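Local coordinates for Rho GTPase-activating protein 15 (PDB 3BYI), which switches off Rho-type GTPases, RAC1 among them, by stimulating their GTP hydrolysis to the GDP-bound state through its RhoGAP domain, at residues M166-L171 / L202-Y207; G55-S60 / F151-K156. All blocks are in the same frame, centred on the assembly; numbering follows the deposited sequence.

In the fold
Both contacts lie in the all-helical RhoGAP domain, with centres about 9 Å apart. Helix 141-159 ties them together. In interaction 2 it meets the loop 55-60, which carries Arg58, the predicted arginine finger. It also packs against both helices of interaction 1. There are direct links as well. Met166 packs on Ile56 and Arg58 of the loop. Leu171 rests on Tyr57, the residue that bonds to His153 in interaction 2. The side chain of Leu171 is about 7 Å from that of Arg58 as far as it is modelled, between nearest atoms. Interaction 1 thus lies beside the finger loop, and interaction 2 fixes the residue next to the finger.

Interaction 1 of 2, residues M166-L171 / L202-Y207; sequences MSTQSL and LMLSEY
Thr168 and Leu171 meet Leu204 and Ser205 in a small apolar contact between two helices of the RhoGAP domain. It joins the start of helix 168-180 to the last turn of helix 189-205. The backbones come closest at Thr168 and Ser205, whose CA atoms are 6.7 Å apart.

Leu204 does most of the touching, through one methyl. Its CG stands anti to the backbone N (chi1 -168°), and the branch reaches across to the other helix. There CD2 lies 4.0 Å from CB of Leu171. The same CD2 is 4.1 Å from CA of Thr168, so this methyl sits between Thr168 and Leu171, one turn apart on the same side of the facing helix. Thr168 adds a second touch with its methyl branch: CG2 lies 4.1 Å from CB of Ser205. All of these are van der Waals contacts. The hydroxyl of Ser205 takes no part in them and bonds back to the carbonyl O of Glu201 in its own helix.

Ser167 is the N-cap of helix 168-180. Its backbone N donates to OG of Ser170 at 2.9 Å, with an N-H...O angle of 150°. This is one of the two bonds that make up a capping box. The backbone N of Leu171 bonds to the carbonyl O of Ser167 and closes the first turn.

The edge at Ser205 is exposed, while Leu171 and Leu204 are buried. Gln169 adds a polar link to helix 189-205 by bonding to Glu201. On the inner side, helix 141-159 packs against both partners, with Ile157 on Leu171 and Leu154 on Leu204.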
ATOM      1  N   MET A 166       1.812   5.801 -16.561  1.00 47.47           N
ATOM      2  CA  MET A 166       2.305   6.084 -15.224  1.00 47.31           C
ATOM      3  C   MET A 166       3.822   6.155 -15.269  1.00 49.51           C
ATOM      4  O   MET A 166       4.447   5.758 -16.226  1.00 54.29           O
ATOM      5  CB  MET A 166       1.860   5.014 -14.228  1.00 46.20           C
ATOM      6  CG  MET A 166       0.365   4.948 -14.006  1.00 44.99           C
ATOM      7  SD  MET A 166      -0.267   6.519 -13.382  1.00 44.02           S
ATOM      8  CE  MET A 166       0.062   6.319 -11.634  1.00 41.96           C
ATOM      9  N   SER A 167       4.408   6.708 -14.233  1.00 49.22           N
ATOM     10  CA  SER A 167       5.846   6.809 -14.136  1.00 45.56           C
ATOM     11  C   SER A 167       6.237   6.563 -12.691  1.00 44.53           C
ATOM     12  O   SER A 167       5.381   6.477 -11.830  1.00 44.64           O
ATOM     13  CB  SER A 167       6.311   8.180 -14.590  1.00 43.57           C
ATOM     14  OG  SER A 167       5.826   9.186 -13.736  1.00 39.16           O
ATOM     15  N   THR A 168       7.537   6.452 -12.438  1.00 44.04           N
ATOM     16  CA  THR A 168       8.054   6.411 -11.074  1.00 41.56           C
ATOM     17  C   THR A 168       7.590   7.639 -10.249  1.00 42.44           C
ATOM     18  O   THR A 168       7.217   7.493  -9.104  1.00 45.76           O
ATOM     19  CB  THR A 168       9.597   6.330 -11.122  1.00 44.68           C
ATOM     20  OG1 THR A 168       9.946   5.182 -11.893  1.00 46.37           O
ATOM     21  CG2 THR A 168      10.234   6.225  -9.695  1.00 43.07           C
ATOM     22  N   GLN A 169       7.570   8.824 -10.876  1.00 42.29           N
ATOM     23  CA  GLN A 169       7.215  10.052 -10.209  1.00 42.71           C
ATOM     24  C   GLN A 169       5.710  10.088  -9.848  1.00 41.20           C
ATOM     25  O   GLN A 169       5.351  10.430  -8.721  1.00 43.46           O
ATOM     26  CB  GLN A 169       7.591  11.240 -11.077  1.00 41.19           C
ATOM     27  CG  GLN A 169       9.149  11.471 -11.268  1.00 58.17           C
ATOM     28  CD  GLN A 169       9.969  10.302 -11.895  1.00 60.35           C
ATOM     29  OE1 GLN A 169       9.628   9.728 -12.960  1.00 43.37           O
ATOM     30  NE2 GLN A 169      11.092   9.995 -11.248  1.00 57.74           N
ATOM     31  N   SER A 170       4.838   9.708 -10.777  1.00 42.39           N
ATOM     32  CA  SER A 170       3.387   9.722 -10.514  1.00 44.75           C
ATOM     33  C   SER A 170       2.936   8.611  -9.565  1.00 42.81           C
ATOM     34  O   SER A 170       1.971   8.801  -8.812  1.00 44.18           O
ATOM     35  CB  SER A 170       2.609   9.707 -11.844  1.00 43.03           C
ATOM     36  OG  SER A 170       2.953   8.578 -12.603  1.00 49.15           O
ATOM     37  N   LEU A 171       3.623   7.469  -9.593  1.00 42.29           N
ATOM     38  CA  LEU A 171       3.387   6.430  -8.568  1.00 43.43           C
ATOM     39  C   LEU A 171       3.919   6.886  -7.199  1.00 44.30           C
ATOM     40  O   LEU A 171       3.287   6.622  -6.200  1.00 43.45           O
ATOM     41  CB  LEU A 171       3.903   5.040  -8.970  1.00 42.91           C
ATOM     42  CG  LEU A 171       3.150   4.430 -10.153  1.00 45.78           C
ATOM     43  CD1 LEU A 171       3.958   3.343 -10.787  1.00 48.21           C
ATOM     44  CD2 LEU A 171       1.778   3.904  -9.726  1.00 41.26           C
ATOM     45  N   LEU A 202      12.572   6.048  -4.784  1.00 41.88           N
ATOM     46  CA  LEU A 202      13.817   5.270  -4.695  1.00 40.95           C
ATOM     47  C   LEU A 202      13.544   3.779  -4.493  1.00 42.92           C
ATOM     48  O   LEU A 202      14.253   2.920  -5.075  1.00 40.18           O
ATOM     49  CB  LEU A 202      14.713   5.745  -3.557  1.00 41.35           C
ATOM     50  CG  LEU A 202      16.111   5.106  -3.494  1.00 43.51           C
ATOM     51  CD1 LEU A 202      16.961   5.475  -4.755  1.00 47.23           C
ATOM     52  CD2 LEU A 202      16.778   5.539  -2.242  1.00 40.48           C
ATOM     53  N   MET A 203      12.541   3.464  -3.667  1.00 41.09           N
ATOM     54  CA  MET A 203      12.205   2.072  -3.418  1.00 45.08           C
ATOM     55  C   MET A 203      11.708   1.402  -4.696  1.00 44.82           C
ATOM     56  O   MET A 203      11.895   0.204  -4.920  1.00 44.92           O
ATOM     57  CB  MET A 203      11.130   1.928  -2.340  1.00 48.18           C
ATOM     58  CG  MET A 203      11.451   2.580  -1.002  1.00 57.89           C
ATOM     59  SD  MET A 203      12.391   1.566   0.106  1.00 67.49           S
ATOM     60  CE  MET A 203      11.229   0.250   0.388  1.00 63.12           C
ATOM     61  N   LEU A 204      11.075   2.198  -5.546  1.00 46.22           N
ATOM     62  CA  LEU A 204      10.579   1.729  -6.833  1.00 45.98           C
ATOM     63  C   LEU A 204      11.702   1.632  -7.878  1.00 44.88           C
ATOM     64  O   LEU A 204      11.925   0.566  -8.462  1.00 44.01           O
ATOM     65  CB  LEU A 204       9.531   2.706  -7.323  1.00 48.95           C
ATOM     66  CG  LEU A 204       8.639   2.353  -8.495  1.00 54.20           C
ATOM     67  CD1 LEU A 204       8.170   0.872  -8.472  1.00 55.29           C
ATOM     68  CD2 LEU A 204       7.460   3.332  -8.403  1.00 49.50           C
ATOM     69  N   SER A 205      12.404   2.737  -8.103  1.00 42.29           N
ATOM     70  CA  SER A 205      13.399   2.781  -9.166  1.00 41.99           C
ATOM     71  C   SER A 205      14.655   1.928  -8.862  1.00 42.95           C
ATOM     72  O   SER A 205      15.348   1.524  -9.769  1.00 42.33           O
ATOM     73  CB  SER A 205      13.781   4.235  -9.496  1.00 38.96           C
ATOM     74  OG  SER A 205      14.435   4.844  -8.400  1.00 51.71           O
ATOM     75  N   GLU A 206      14.939   1.665  -7.593  1.00 41.45           N
ATOM     76  CA  GLU A 206      16.099   0.860  -7.221  1.00 41.67           C
ATOM     77  C   GLU A 206      15.674  -0.397  -6.489  1.00 45.08           C
ATOM     78  O   GLU A 206      16.415  -0.931  -5.663  1.00 45.50           O
ATOM     79  CB  GLU A 206      17.079   1.661  -6.368  1.00 40.20           C
ATOM     80  CG  GLU A 206      17.669   2.895  -7.057  1.00 42.81           C
ATOM     81  CD  GLU A 206      18.588   2.575  -8.227  1.00 47.89           C
ATOM     82  OE1 GLU A 206      18.913   1.387  -8.457  1.00 52.20           O
ATOM     83  OE2 GLU A 206      18.994   3.529  -8.926  1.00 53.38           O
ATOM     84  N   TYR A 207      14.485  -0.875  -6.826  1.00 47.24           N
ATOM     85  CA  TYR A 207      13.913  -2.085  -6.242  1.00 48.44           C
ATOM     86  C   TYR A 207      14.905  -3.250  -6.170  1.00 48.78           C
ATOM     87  O   TYR A 207      15.073  -3.873  -5.136  1.00 48.82           O
ATOM     88  CB  TYR A 207      12.717  -2.549  -7.091  1.00 46.35           C
ATOM     89  CG  TYR A 207      12.145  -3.879  -6.616  1.00 48.94           C
ATOM     90  CD1 TYR A 207      11.286  -3.932  -5.517  1.00 43.29           C
ATOM     91  CD2 TYR A 207      12.487  -5.068  -7.231  1.00 40.91           C
ATOM     92  CE1 TYR A 207      10.783  -5.122  -5.060  1.00 45.92           C
ATOM     93  CE2 TYR A 207      11.993  -6.270  -6.767  1.00 48.32           C
ATOM     94  CZ  TYR A 207      11.143  -6.294  -5.674  1.00 50.34           C
ATOM     95  OH  TYR A 207      10.612  -7.485  -5.216  1.00 53.78           O
TER

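Interaction 2 of 2, residues G55-S60 / F151-K156; sequences GIYRVS and FGHLTK
Tyr57 and His153 are joined by a hydrogen bond, with the tyrosine hydroxyl at the edge of the imidazole, near its plane. OH of Tyr57 and NE2 of His153 are 2.7 Å apart, and either could be the donor. The two side chains approach from opposite directions. Their rings meet rim to rim, neither over the other's face, with planes at 74° and centroids 5.7 Å apart. CG of His153 is anti to the backbone N (chi1 168°), which carries the imidazole out from helix 141-159 to meet the tyrosine hydroxyl. Leu154 touches one face of the tyrosine. Its CD2 sits above the ring, offset toward the rim and 4.0 Å from CE1.

The loop 55-60 is the arginine-finger loop of the RhoGAP fold. Arg58, the predicted finger, directly follows Tyr57, and its guanidinium group is not modelled. The loop turns tightly: the carbonyl O of Gly55 accepts from the backbone N of both Arg58 and Val59.

Further out, Glu47 of helix 37-49 bonds to ND1 of His153, so both imidazole nitrogens have partners and the ring's rotation is fixed. Glu47 also forms a salt bridge with Lys156. Lys97 bonds to the carbonyl O of Tyr57, and Phe175 meets the tyrosine ring edge-to-face.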
ATOM      1  N   GLY A  55      -3.532   5.323 -16.356  1.00 42.15           N
ATOM      2  CA  GLY A  55      -3.672   5.947 -15.027  1.00 42.82           C
ATOM      3  C   GLY A  55      -3.886   4.967 -13.889  1.00 40.13           C
ATOM      4  O   GLY A  55      -4.370   5.353 -12.828  1.00 42.60           O
ATOM      5  N   ILE A  56      -3.494   3.715 -14.093  1.00 41.19           N
ATOM      6  CA  ILE A  56      -3.578   2.691 -13.069  1.00 42.66           C
ATOM      7  C   ILE A  56      -2.903   3.184 -11.801  1.00 42.49           C
ATOM      8  O   ILE A  56      -1.773   3.655 -11.867  1.00 40.90           O
ATOM      9  CB  ILE A  56      -2.974   1.339 -13.550  1.00 44.29           C
ATOM     10  CG1 ILE A  56      -3.413   0.211 -12.610  1.00 42.29           C
ATOM     11  CG2 ILE A  56      -1.404   1.394 -13.755  1.00 36.35           C
ATOM     12  CD1 ILE A  56      -4.924  -0.199 -12.752  1.00 42.12           C
ATOM     13  N   TYR A  57      -3.664   3.139 -10.685  1.00 41.55           N
ATOM     14  CA  TYR A  57      -3.312   3.623  -9.331  1.00 43.53           C
ATOM     15  C   TYR A  57      -3.543   5.123  -9.091  1.00 44.19           C
ATOM     16  O   TYR A  57      -3.679   5.553  -7.942  1.00 46.77           O
ATOM     17  CB  TYR A  57      -1.918   3.193  -8.889  1.00 43.79           C
ATOM     18  CG  TYR A  57      -1.845   1.718  -8.570  1.00 45.24           C
ATOM     19  CD1 TYR A  57      -1.258   0.822  -9.437  1.00 38.87           C
ATOM     20  CD2 TYR A  57      -2.378   1.225  -7.397  1.00 48.21           C
ATOM     21  CE1 TYR A  57      -1.229  -0.508  -9.149  1.00 45.76           C
ATOM     22  CE2 TYR A  57      -2.311  -0.134  -7.079  1.00 46.42           C
ATOM     23  CZ  TYR A  57      -1.749  -0.980  -7.953  1.00 46.18           C
ATOM     24  OH  TYR A  57      -1.705  -2.304  -7.620  1.00 47.48           O
ATOM     25  N   ARG A  58      -3.578   5.908 -10.168  1.00 45.32           N
ATOM     26  CA  ARG A  58      -3.925   7.296 -10.080  1.00 47.47           C
ATOM     27  C   ARG A  58      -5.449   7.455 -10.212  1.00 46.53           C
ATOM     28  O   ARG A  58      -6.062   8.171  -9.464  1.00 48.10           O
ATOM     29  CB  ARG A  58      -3.179   8.122 -11.154  1.00 50.43           C
ATOM     30  CG  ARG A  58      -3.428   9.645 -11.104  1.00 55.88           C
ATOM     31  CD  ARG A  58      -2.433  10.399 -12.053  1.00 66.85           C
ATOM     32  N   VAL A  59      -6.042   6.776 -11.183  1.00 48.20           N
ATOM     33  CA  VAL A  59      -7.496   6.870 -11.380  1.00 45.85           C
ATOM     34  C   VAL A  59      -8.216   6.220 -10.196  1.00 48.93           C
ATOM     35  O   VAL A  59      -7.771   5.205  -9.624  1.00 46.93           O
ATOM     36  CB  VAL A  59      -7.963   6.252 -12.741  1.00 45.79           C
ATOM     37  CG1 VAL A  59      -9.494   6.066 -12.784  1.00 40.76           C
ATOM     38  CG2 VAL A  59      -7.464   7.104 -13.961  1.00 38.70           C
ATOM     39  N   SER A  60      -9.330   6.839  -9.822  1.00 51.62           N
ATOM     40  CA  SER A  60     -10.167   6.389  -8.695  1.00 51.80           C
ATOM     41  C   SER A  60     -11.266   5.492  -9.189  1.00 49.31           C
ATOM     42  O   SER A  60     -11.913   5.795 -10.159  1.00 52.68           O
ATOM     43  CB  SER A  60     -10.850   7.577  -8.020  1.00 50.08           C
ATOM     44  OG  SER A  60      -9.893   8.503  -7.589  1.00 60.95           O
ATOM     45  N   PHE A 151       6.244  -2.984  -3.902  1.00 45.47           N
ATOM     46  CA  PHE A 151       7.178  -2.322  -4.810  1.00 44.51           C
ATOM     47  C   PHE A 151       7.582  -3.195  -6.011  1.00 43.69           C
ATOM     48  O   PHE A 151       7.757  -2.694  -7.106  1.00 43.44           O
ATOM     49  CB  PHE A 151       8.390  -1.800  -4.041  1.00 46.04           C
ATOM     50  CG  PHE A 151       8.062  -0.604  -3.194  1.00 47.02           C
ATOM     51  CD1 PHE A 151       8.074  -0.677  -1.810  1.00 48.21           C
ATOM     52  CD2 PHE A 151       7.705   0.587  -3.798  1.00 48.86           C
ATOM     53  CE1 PHE A 151       7.745   0.416  -1.038  1.00 46.05           C
ATOM     54  CE2 PHE A 151       7.357   1.686  -3.043  1.00 52.42           C
ATOM     55  CZ  PHE A 151       7.375   1.597  -1.655  1.00 44.11           C
ATOM     56  N   GLY A 152       7.724  -4.492  -5.795  1.00 41.38           N
ATOM     57  CA  GLY A 152       8.033  -5.432  -6.881  1.00 42.46           C
ATOM     58  C   GLY A 152       6.936  -5.390  -7.935  1.00 44.58           C
ATOM     59  O   GLY A 152       7.211  -5.341  -9.111  1.00 44.02           O
ATOM     60  N   HIS A 153       5.684  -5.395  -7.479  1.00 44.09           N
ATOM     61  CA  HIS A 153       4.522  -5.209  -8.343  1.00 44.38           C
ATOM     62  C   HIS A 153       4.555  -3.889  -9.103  1.00 44.08           C
ATOM     63  O   HIS A 153       4.214  -3.816 -10.293  1.00 41.94           O
ATOM     64  CB  HIS A 153       3.251  -5.256  -7.466  1.00 45.67           C
ATOM     65  CG  HIS A 153       1.998  -4.809  -8.163  1.00 45.05           C
ATOM     66  ND1 HIS A 153       1.479  -5.454  -9.269  1.00 49.21           N
ATOM     67  CD2 HIS A 153       1.156  -3.793  -7.899  1.00 39.69           C
ATOM     68  CE1 HIS A 153       0.364  -4.852  -9.649  1.00 41.43           C
ATOM     69  NE2 HIS A 153       0.150  -3.833  -8.839  1.00 42.82           N
ATOM     70  N   LEU A 154       4.891  -2.820  -8.382  1.00 46.27           N
ATOM     71  CA  LEU A 154       4.880  -1.490  -8.974  1.00 46.05           C
ATOM     72  C   LEU A 154       5.951  -1.329 -10.033  1.00 45.57           C
ATOM     73  O   LEU A 154       5.776  -0.543 -10.952  1.00 45.72           O
ATOM     74  CB  LEU A 154       4.964  -0.376  -7.895  1.00 48.88           C
ATOM     75  CG  LEU A 154       3.778  -0.299  -6.886  1.00 48.03           C
ATOM     76  CD1 LEU A 154       4.047   0.752  -5.805  1.00 40.85           C
ATOM     77  CD2 LEU A 154       2.483  -0.014  -7.616  1.00 36.89           C
ATOM     78  N   THR A 155       7.061  -2.063  -9.926  1.00 46.45           N
ATOM     79  CA  THR A 155       8.064  -2.014 -10.998  1.00 44.81           C
ATOM     80  C   THR A 155       7.463  -2.500 -12.335  1.00 45.48           C
ATOM     81  O   THR A 155       7.896  -2.042 -13.420  1.00 45.65           O
ATOM     82  CB  THR A 155       9.343  -2.792 -10.697  1.00 43.82           C
ATOM     83  OG1 THR A 155       9.088  -4.208 -10.713  1.00 46.28           O
ATOM     84  CG2 THR A 155       9.917  -2.368  -9.387  1.00 38.21           C
ATOM     85  N   LYS A 156       6.488  -3.402 -12.257  1.00 44.12           N
ATOM     86  CA  LYS A 156       5.807  -3.880 -13.460  1.00 46.11           C
ATOM     87  C   LYS A 156       4.848  -2.825 -14.065  1.00 45.57           C
ATOM     88  O   LYS A 156       4.561  -2.841 -15.261  1.00 46.53           O
ATOM     89  CB  LYS A 156       5.063  -5.193 -13.188  1.00 48.75           C
ATOM     90  CG  LYS A 156       5.978  -6.332 -12.747  1.00 47.10           C
ATOM     91  CD  LYS A 156       5.191  -7.552 -12.462  1.00 52.70           C
ATOM     92  CE  LYS A 156       6.057  -8.742 -12.038  1.00 55.80           C
ATOM     93  NZ  LYS A 156       5.206  -9.991 -11.931  1.00 61.23           N
TER